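Local coordinates for protein chitin binding domain (Burkholderia pseudomallei, PDB 3UAM) that probably binds chitin or a related polysaccharide and may cleave it oxidatively as a lytic polysaccharide monooxygenase, at residues N46-G51 with F207-D212; P136-Q141 with G190-L195. All coordinates share one frame; numbering follows the deposited sequence.

In the fold
From the N terminus, the chain passes strand 21-26 and two short helices before reaching 46-51, the first half of interaction 1. Its partner, 207-212, comes 156 residues later, so this contact closes a loop that takes in much of the domain. Interaction 2 is nested inside that loop: 136-141, in the connection between strands 126-133 and 155-158, meets 190-195 at the start of strand 190-200. Strands 190-200 and 205-215 follow each other in the chain and pair antiparallel, which links the two contacts directly; Ile211 N lies 2.8 Å from Leu194 O, and Asp212 OD1 lies 2.7 Å from Tyr191 OH, both probable hydrogen bonds. The contact centres are about 18 Å apart.

Interaction 1 (N46-G51 with F207-D212); sequences NELEGG and FYQVID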
loop_
_atom_site.group_PDB
_atom_site.type_symbol
_atom_site.label_atom_id
_atom_site.label_comp_id
_atom_site.label_asym_id
_atom_site.label_seq_id
_atom_site.Cartn_x
_atom_site.Cartn_y
_atom_site.Cartn_z
ATOM N N ASN A 46 6.986 -3.771 -8.332
ATOM C CA ASN A 46 7.009 -4.689 -7.185
ATOM C C ASN A 46 7.939 -4.280 -6.012
ATOM O O ASN A 46 8.056 -5.027 -5.023
ATOM C CB ASN A 46 7.474 -6.063 -7.673
ATOM C CG ASN A 46 6.369 -6.851 -8.342
ATOM O OD1 ASN A 46 5.425 -7.264 -7.681
ATOM N ND2 ASN A 46 6.452 -7.021 -9.657
ATOM N N GLU A 47 8.573 -3.105 -6.122
ATOM C CA GLU A 47 9.569 -2.658 -5.156
ATOM C C GLU A 47 9.286 -1.216 -4.685
ATOM O O GLU A 47 10.208 -0.407 -4.543
ATOM C CB GLU A 47 10.970 -2.762 -5.758
ATOM C CG GLU A 47 11.453 -4.183 -5.947
ATOM C CD GLU A 47 12.725 -4.301 -6.782
ATOM O OE1 GLU A 47 13.514 -3.343 -6.879
ATOM O OE2 GLU A 47 12.951 -5.387 -7.360
ATOM N N LEU A 48 8.013 -0.927 -4.413
ATOM C CA LEU A 48 7.610 0.350 -3.878
ATOM C C LEU A 48 7.709 0.222 -2.352
ATOM O O LEU A 48 6.713 0.221 -1.630
ATOM C CB LEU A 48 6.221 0.734 -4.375
ATOM C CG LEU A 48 6.065 0.809 -5.908
ATOM C CD1 LEU A 48 4.661 1.270 -6.282
ATOM C CD2 LEU A 48 7.141 1.692 -6.571
ATOM N N GLU A 49 8.959 0.099 -1.900
ATOM C CA GLU A 49 9.298 -0.343 -0.554
ATOM C C GLU A 49 9.915 0.813 0.236
ATOM O O GLU A 49 10.902 1.437 -0.173
ATOM C CB GLU A 49 10.283 -1.506 -0.671
ATOM C CG GLU A 49 10.554 -2.224 0.629
ATOM C CD GLU A 49 11.620 -3.296 0.534
ATOM O OE1 GLU A 49 12.089 -3.645 -0.569
ATOM O OE2 GLU A 49 12.013 -3.802 1.599
ATOM N N GLY A 50 9.272 1.170 1.332
ATOM C CA GLY A 50 9.830 2.165 2.232
ATOM C C GLY A 50 9.450 1.811 3.643
ATOM O O GLY A 50 8.846 0.760 3.884
ATOM N N GLY A 51 9.768 2.703 4.573
ATOM C CA GLY A 51 9.525 2.450 5.986
ATOM C C GLY A 51 8.072 2.170 6.247
ATOM O O GLY A 51 7.200 2.836 5.685
ATOM N N PHE A 207 5.431 -2.351 1.691
ATOM C CA PHE A 207 5.227 -2.093 0.277
ATOM C C PHE A 207 3.939 -1.281 0.117
ATOM O O PHE A 207 2.906 -1.599 0.704
ATOM C CB PHE A 207 5.153 -3.401 -0.508
ATOM C CG PHE A 207 6.463 -4.170 -0.526
ATOM C CD1 PHE A 207 7.000 -4.692 0.634
ATOM C CD2 PHE A 207 7.182 -4.334 -1.719
ATOM C CE1 PHE A 207 8.230 -5.364 0.624
ATOM C CE2 PHE A 207 8.385 -5.011 -1.735
ATOM C CZ PHE A 207 8.917 -5.526 -0.561
ATOM N N TYR A 208 4.026 -0.246 -0.707
ATOM C CA TYR A 208 2.984 0.763 -0.869
ATOM C C TYR A 208 2.357 0.671 -2.256
ATOM O O TYR A 208 3.035 0.854 -3.262
ATOM C CB TYR A 208 3.603 2.154 -0.637
ATOM C CG TYR A 208 3.907 2.420 0.806
ATOM C CD1 TYR A 208 5.089 1.973 1.386
ATOM C CD2 TYR A 208 3.033 3.157 1.597
ATOM C CE1 TYR A 208 5.368 2.218 2.729
ATOM C CE2 TYR A 208 3.300 3.404 2.934
ATOM C CZ TYR A 208 4.455 2.928 3.503
ATOM O OH TYR A 208 4.737 3.198 4.838
ATOM N N GLN A 209 1.044 0.429 -2.284
ATOM C CA GLN A 209 0.290 0.265 -3.522
ATOM C C GLN A 209 -0.966 1.136 -3.530
ATOM O O GLN A 209 -2.036 0.763 -3.028
ATOM C CB GLN A 209 -0.063 -1.199 -3.760
ATOM C CG GLN A 209 1.161 -2.062 -4.032
ATOM C CD GLN A 209 1.590 -2.030 -5.479
ATOM O OE1 GLN A 209 0.788 -2.284 -6.372
ATOM N NE2 GLN A 209 2.876 -1.739 -5.717
ATOM N N VAL A 210 -0.794 2.303 -4.131
ATOM C CA VAL A 210 -1.884 3.223 -4.408
ATOM C C VAL A 210 -2.782 2.710 -5.539
ATOM O O VAL A 210 -2.309 2.209 -6.543
ATOM C CB VAL A 210 -1.309 4.637 -4.709
ATOM C CG1 VAL A 210 -2.297 5.499 -5.467
ATOM C CG2 VAL A 210 -0.939 5.300 -3.394
ATOM N N ILE A 211 -4.096 2.808 -5.318
ATOM C CA ILE A 211 -5.113 2.375 -6.259
ATOM C C ILE A 211 -6.050 3.545 -6.449
ATOM O O ILE A 211 -6.556 4.117 -5.459
ATOM C CB ILE A 211 -5.963 1.200 -5.723
ATOM C CG1 ILE A 211 -5.067 0.036 -5.325
ATOM C CG2 ILE A 211 -6.959 0.753 -6.783
ATOM C CD1 ILE A 211 -5.745 -0.998 -4.454
ATOM N N ASP A 212 -6.249 3.913 -7.708
ATOM C CA ASP A 212 -6.995 5.109 -8.037
ATOM C C ASP A 212 -8.432 4.747 -8.365
ATOM O O ASP A 212 -8.673 3.886 -9.190
ATOM C CB ASP A 212 -6.352 5.809 -9.229
ATOM C CG ASP A 212 -5.011 6.425 -8.888
ATOM O OD1 ASP A 212 -4.948 7.343 -8.008
ATOM O OD2 ASP A 212 -4.015 6.002 -9.536
HETATM O O HOH W 1 5.557 -2.591 -4.784
#
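Glu49 and Phe207 form an antiparallel non-hydrogen-bonded pair, the one beta bridge between the segments, where short strand 49-51 joins the mixed sheet of this AA10 (LPMO_10) family domain. The N-to-C directions of strands 49-51 and 207-212 differ by 113°. Both side chains project from the same face and run side by side. Glu49 CG is anti to the backbone N (chi1 -170°) and the chain beyond is extended, which lays its methylene over one face of the Phe207 ring as a CH-pi contact, Glu49 CG 4.1 Å from the ring centroid. The carboxylate plane is 17° from that of the ring, and OE2 bonds to Asn205. Asn46 O comes to the ring edge, 3.3 Å from Phe207 CE2. Leu48, the centre of an inverse gamma turn, gives its carbonyl to Tyr208 N (2.9 Å from Leu48 O), while its CD1 lies 3.5 Å from Gln209 NE2, the side chains crossing nearly at right angles. A water joins Leu48 N to that NE2, weakly on the Gln209 side; Gln209 OE1 is hydrogen-bonded to Ser29 OG. Along the Tyr208 ring edge sit the carbonyls of Leu48, Gly50 and Gly51; Tyr208 OH donates to Gly51 O at 2.6 Å, in the carbonyl plane.

Interaction 2 (P136-Q141 with G190-L195); sequences PGWDTQ and GYHVLL
Trp138 brings the NE1 edge of its indole to Tyr191 O on strand 190-200 and forms an aromatic cluster with Tyr191 and His192. Its CG lies between the backbone N and the carbonyl carbon (chi1 76°), and the ring reaches the strand with NE1 leading. Trp138 NE1 donates to Tyr191 O at 2.8 Å; at an N-H...O angle of 151° the bond is somewhat bent, and the donor comes in tilted from the carbonyl plane of Tyr191. The six-membered end of the indole meets the Tyr191 ring obliquely, planes at 59°: Trp138 CZ2 lies over one Tyr191 face, toward the rim, and Trp138 CH2 is 3.7 Å from Tyr191 CE2. Tyr191 CG is anti to the backbone N, which swings its ring towards the loop, where Thr140 CB packs 3.8 Å from Tyr191 CD2 and Thr140 O sits at the ring edge. On the pyrrole side, the His192 and Trp138 side chains slide past each other in opposite directions, with Trp138 CD1 3.6 Å from His192 CE1. Val193 CG2 lies 3.9 Å from Trp138 CH2. A water accepts from Gly137 N and, weakly, from His192 NE2, while His192 ND1 bonds to Thr134. The loop after strand 126-133 is thus fastened to strand 190-200, whose other neighbour, strand 205-215, touches Val193 through Val210 and Asp212; helix 98-101 touches Tyr191 through Asp98.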
loop_
_atom_site.group_PDB
_atom_site.type_symbol
_atom_site.label_atom_id
_atom_site.label_comp_id
_atom_site.label_asym_id
_atom_site.label_seq_id
_atom_site.Cartn_x
_atom_site.Cartn_y
_atom_site.Cartn_z
ATOM N N PRO A 136 -13.518 12.393 2.277
ATOM C CA PRO A 136 -14.395 13.177 1.442
ATOM C C PRO A 136 -13.829 14.580 1.429
ATOM O O PRO A 136 -13.430 15.079 2.472
ATOM C CB PRO A 136 -15.739 13.169 2.190
ATOM C CG PRO A 136 -15.642 12.117 3.221
ATOM C CD PRO A 136 -14.198 11.832 3.460
ATOM N N GLY A 137 -13.762 15.219 0.294
ATOM C CA GLY A 137 -13.272 16.595 0.304
ATOM C C GLY A 137 -11.755 16.744 0.319
ATOM O O GLY A 137 -11.265 17.849 0.499
ATOM N N TRP A 138 -10.998 15.674 0.102
ATOM C CA TRP A 138 -9.545 15.842 -0.062
ATOM C C TRP A 138 -9.234 16.606 -1.327
ATOM O O TRP A 138 -9.984 16.538 -2.286
ATOM C CB TRP A 138 -8.793 14.520 -0.029
ATOM C CG TRP A 138 -8.911 13.711 -1.276
ATOM C CD1 TRP A 138 -10.041 13.068 -1.769
ATOM C CD2 TRP A 138 -7.838 13.401 -2.236
ATOM N NE1 TRP A 138 -9.753 12.396 -2.933
ATOM C CE2 TRP A 138 -8.441 12.559 -3.267
ATOM C CE3 TRP A 138 -6.491 13.734 -2.341
ATOM C CZ2 TRP A 138 -7.705 12.076 -4.340
ATOM C CZ3 TRP A 138 -5.764 13.243 -3.430
ATOM C CH2 TRP A 138 -6.359 12.436 -4.405
ATOM N N ASP A 139 -8.136 17.365 -1.301
ATOM C CA ASP A 139 -7.685 18.158 -2.460
ATOM C C ASP A 139 -7.167 17.198 -3.526
ATOM O O ASP A 139 -5.995 16.840 -3.551
ATOM C CB ASP A 139 -6.575 19.136 -2.024
ATOM C CG ASP A 139 -6.018 19.975 -3.174
ATOM O OD1 ASP A 139 -6.580 20.005 -4.303
ATOM O OD2 ASP A 139 -4.979 20.617 -2.923
ATOM N N THR A 140 -8.055 16.794 -4.412
ATOM C CA THR A 140 -7.759 15.683 -5.319
ATOM C C THR A 140 -6.684 15.992 -6.338
ATOM O O THR A 140 -6.192 15.085 -6.968
ATOM C CB THR A 140 -9.009 15.239 -6.117
ATOM O OG1 THR A 140 -9.299 16.225 -7.105
ATOM C CG2 THR A 140 -10.232 15.030 -5.177
ATOM N N GLN A 141 -6.360 17.264 -6.533
ATOM C CA GLN A 141 -5.345 17.669 -7.494
ATOM C C GLN A 141 -3.924 17.817 -6.891
ATOM O O GLN A 141 -2.979 18.143 -7.606
ATOM C CB GLN A 141 -5.794 18.966 -8.164
ATOM C CG GLN A 141 -7.140 18.811 -8.874
ATOM C CD GLN A 141 -7.090 17.737 -9.963
ATOM O OE1 GLN A 141 -6.556 17.975 -11.025
ATOM N NE2 GLN A 141 -7.625 16.539 -9.681
ATOM N N GLY A 190 -16.662 10.990 -6.699
ATOM C CA GLY A 190 -15.502 11.550 -7.391
ATOM C C GLY A 190 -14.229 10.757 -7.135
ATOM O O GLY A 190 -14.273 9.617 -6.708
ATOM N N TYR A 191 -13.092 11.393 -7.403
ATOM C CA TYR A 191 -11.782 10.730 -7.347
ATOM C C TYR A 191 -11.314 10.551 -5.894
ATOM O O TYR A 191 -11.340 11.499 -5.075
ATOM C CB TYR A 191 -10.757 11.527 -8.164
ATOM C CG TYR A 191 -9.310 11.075 -8.076
ATOM C CD1 TYR A 191 -8.958 9.729 -8.072
ATOM C CD2 TYR A 191 -8.299 12.009 -8.057
ATOM C CE1 TYR A 191 -7.632 9.342 -7.999
ATOM C CE2 TYR A 191 -6.975 11.641 -8.001
ATOM C CZ TYR A 191 -6.638 10.309 -7.970
ATOM O OH TYR A 191 -5.297 9.985 -7.910
ATOM N N HIS A 192 -10.941 9.311 -5.589
ATOM C CA HIS A 192 -10.407 8.929 -4.305
ATOM C C HIS A 192 -9.281 7.947 -4.464
ATOM O O HIS A 192 -9.156 7.261 -5.507
ATOM C CB HIS A 192 -11.507 8.379 -3.432
ATOM C CG HIS A 192 -12.437 9.443 -2.962
ATOM N ND1 HIS A 192 -12.147 10.237 -1.915
ATOM C CD2 HIS A 192 -13.628 9.916 -3.506
ATOM C CE1 HIS A 192 -13.125 11.167 -1.781
ATOM N NE2 HIS A 192 -14.033 10.962 -2.752
ATOM N N VAL A 193 -8.407 7.930 -3.466
ATOM C CA VAL A 193 -7.291 6.999 -3.469
ATOM C C VAL A 193 -7.438 5.976 -2.358
ATOM O O VAL A 193 -7.714 6.323 -1.226
ATOM C CB VAL A 193 -5.955 7.746 -3.399
ATOM C CG1 VAL A 193 -4.802 6.777 -3.129
ATOM C CG2 VAL A 193 -5.774 8.545 -4.686
ATOM N N LEU A 194 -7.284 4.700 -2.717
ATOM C CA LEU A 194 -7.178 3.603 -1.776
ATOM C C LEU A 194 -5.720 3.206 -1.717
ATOM O O LEU A 194 -5.149 2.744 -2.725
ATOM C CB LEU A 194 -8.023 2.423 -2.248
ATOM C CG LEU A 194 -8.087 1.174 -1.341
ATOM C CD1 LEU A 194 -8.795 1.463 -0.047
ATOM C CD2 LEU A 194 -8.784 0.028 -2.075
ATOM N N LEU A 195 -5.094 3.429 -0.571
ATOM C CA LEU A 195 -3.705 3.081 -0.381
ATOM C C LEU A 195 -3.641 1.724 0.303
ATOM O O LEU A 195 -4.102 1.560 1.440
ATOM C CB LEU A 195 -2.998 4.133 0.469
ATOM C CG LEU A 195 -1.569 3.795 0.912
ATOM C CD1 LEU A 195 -0.685 3.667 -0.323
ATOM C CD2 LEU A 195 -1.069 4.854 1.889
HETATM O O HOH W 2 -15.269 13.748 -1.858
#